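Side-chain contact in parahox neighbor (Phaeodactylum tricornutum CCAP 1055/1, PDB 5Z5M), which probably converts 5-hydroxyisourate to (S)-allantoin in urate degradation, joining a hydroxyisourate hydrolase and an OHCU decarboxylase in one chain: residues G23-H28 against A54-I59. Numbering follows the deposited sequence.
Sequences GGIYEH and AAMKAI
Apolar packing between I25, Y26 and M56 carries most of this contact. The terminal methyl CE of M56 rests on the branch point of I25, with CE 3.8 Å from I25 CB. M56 CE also lies 4.0 Å from I25 CG2. The M56 chain is straight through SD and then bends at its last torsion (chi3 68°), which turns CE toward the loop. The two side chains cross at nearly a right angle. Past CG1 the I25 chain turns off from M56, and the residue also packs on A166 and L170 of helix 151-173. Y26 and M56 run past each other in opposite directions. Here the contact is at the edge of the ring: M56 CB lies near the ring plane, 4.0 Å from Y26 CE1.

Both segments belong to the all-helical OHCU decarboxylase part of the chain. Residues 23-28 form the loop between helices 15-22 and 30-38, and M56 and K57 lie on helix 49-61. The Y26 ring spans the distance from the loop to that helix, while M56 also touches V32 on helix 30-38. Helix 151-173 lies against both segments.

The hydroxyl end of Y26 meets K57 by van der Waals contact, at its backbone and at CB. Y26 OH is 3.7 Å from K57 CA and 4.1 Å from K57 CB. The hydroxyl is hydrogen-bonded to H163 ND1 on helix 151-173, which ties the end of this buried ring to a third element. K57 points its CG anti to the backbone N (chi1 -176°) and runs on fully extended, carrying its amine away from the tyrosine.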
loop_
_atom_site.group_PDB
_atom_site.type_symbol
_atom_site.label_atom_id
_atom_site.label_comp_id
_atom_site.label_asym_id
_atom_site.label_seq_id
_atom_site.Cartn_x
_atom_site.Cartn_y
_atom_site.Cartn_z
ATOM N N GLY A 23 -2.856 38.242 -21.494
ATOM C CA GLY A 23 -2.504 39.302 -20.560
ATOM C C GLY A 23 -3.177 39.247 -19.194
ATOM O O GLY A 23 -2.724 39.902 -18.248
ATOM N N GLY A 24 -4.255 38.476 -19.090
ATOM C CA GLY A 24 -5.031 38.398 -17.862
ATOM C C GLY A 24 -4.941 37.054 -17.158
ATOM O O GLY A 24 -5.595 36.835 -16.136
ATOM N N ILE A 25 -4.133 36.153 -17.709
ATOM C CA ILE A 25 -3.898 34.842 -17.103
ATOM C C ILE A 25 -3.461 34.993 -15.646
ATOM O O ILE A 25 -3.997 34.336 -14.752
ATOM C CB ILE A 25 -2.831 34.049 -17.881
ATOM C CG1 ILE A 25 -3.339 33.685 -19.285
ATOM C CG2 ILE A 25 -2.436 32.799 -17.118
ATOM C CD1 ILE A 25 -4.776 33.170 -19.324
ATOM N N TYR A 26 -2.483 35.864 -15.420
ATOM C CA TYR A 26 -2.139 36.301 -14.076
ATOM C C TYR A 26 -2.724 37.695 -13.869
ATOM O O TYR A 26 -2.575 38.581 -14.717
ATOM C CB TYR A 26 -0.622 36.288 -13.856
ATOM C CG TYR A 26 -0.018 34.893 -13.821
ATOM C CD1 TYR A 26 0.423 34.273 -14.988
ATOM C CD2 TYR A 26 0.115 34.202 -12.622
ATOM C CE1 TYR A 26 0.977 33.003 -14.957
ATOM C CE2 TYR A 26 0.665 32.930 -12.583
ATOM C CZ TYR A 26 1.091 32.336 -13.754
ATOM O OH TYR A 26 1.635 31.069 -13.715
ATOM N N GLU A 27 -3.405 37.865 -12.741
ATOM C CA GLU A 27 -4.194 39.060 -12.458
ATOM C C GLU A 27 -3.373 40.341 -12.468
ATOM O O GLU A 27 -2.396 40.469 -11.728
ATOM C CB GLU A 27 -4.887 38.917 -11.100
ATOM C CG GLU A 27 -6.085 39.825 -10.908
ATOM C CD GLU A 27 -7.335 39.284 -11.576
ATOM O OE1 GLU A 27 -7.280 38.170 -12.139
ATOM O OE2 GLU A 27 -8.376 39.974 -11.536
ATOM N N HIS A 28 -3.791 41.286 -13.309
ATOM C CA HIS A 28 -3.146 42.593 -13.424
ATOM C C HIS A 28 -1.649 42.448 -13.630
ATOM O O HIS A 28 -0.863 43.226 -13.090
ATOM C CB HIS A 28 -3.420 43.445 -12.182
ATOM C CG HIS A 28 -4.876 43.647 -11.898
ATOM N ND1 HIS A 28 -5.870 43.197 -12.737
ATOM C CD2 HIS A 28 -5.504 44.250 -10.858
ATOM C CE1 HIS A 28 -7.050 43.514 -12.231
ATOM N NE2 HIS A 28 -6.854 44.153 -11.093
ATOM N N ALA A 54 3.838 26.210 -18.321
ATOM C CA ALA A 54 5.156 26.075 -17.708
ATOM C C ALA A 54 6.025 27.290 -18.001
ATOM O O ALA A 54 6.774 27.750 -17.141
ATOM C CB ALA A 54 5.848 24.806 -18.209
ATOM N N ALA A 55 5.930 27.778 -19.234
ATOM C CA ALA A 55 6.691 28.938 -19.678
ATOM C C ALA A 55 6.303 30.198 -18.896
ATOM O O ALA A 55 7.167 30.964 -18.472
ATOM C CB ALA A 55 6.491 29.153 -21.165
ATOM N N MET A 56 5.004 30.412 -18.710
ATOM C CA MET A 56 4.531 31.585 -17.980
ATOM C C MET A 56 4.845 31.460 -16.495
ATOM O O MET A 56 5.221 32.442 -15.851
ATOM C CB MET A 56 3.029 31.788 -18.201
ATOM C CG MET A 56 2.675 32.007 -19.671
ATOM S SD MET A 56 0.930 32.336 -19.986
ATOM C CE MET A 56 0.766 33.945 -19.224
ATOM N N LYS A 57 4.707 30.248 -15.964
ATOM C CA LYS A 57 5.044 29.969 -14.571
ATOM C C LYS A 57 6.511 30.287 -14.298
ATOM O O LYS A 57 6.848 30.874 -13.267
ATOM C CB LYS A 57 4.748 28.505 -14.225
ATOM C CG LYS A 57 4.979 28.146 -12.763
ATOM C CD LYS A 57 4.618 26.685 -12.491
ATOM C CE LYS A 57 4.834 26.327 -11.029
ATOM N NZ LYS A 57 4.402 24.932 -10.723
ATOM N N ALA A 58 7.380 29.892 -15.224
ATOM C CA ALA A 58 8.816 30.138 -15.096
ATOM C C ALA A 58 9.127 31.632 -15.029
ATOM O O ALA A 58 9.952 32.065 -14.224
ATOM C CB ALA A 58 9.567 29.500 -16.251
ATOM N N ILE A 59 8.464 32.410 -15.880
ATOM C CA ILE A 59 8.618 33.864 -15.882
ATOM C C ILE A 59 8.248 34.454 -14.522
ATOM O O ILE A 59 8.971 35.289 -13.972
ATOM C CB ILE A 59 7.759 34.514 -16.988
ATOM C CG1 ILE A 59 8.328 34.146 -18.359
ATOM C CG2 ILE A 59 7.706 36.040 -16.817
ATOM C CD1 ILE A 59 7.491 34.624 -19.527
#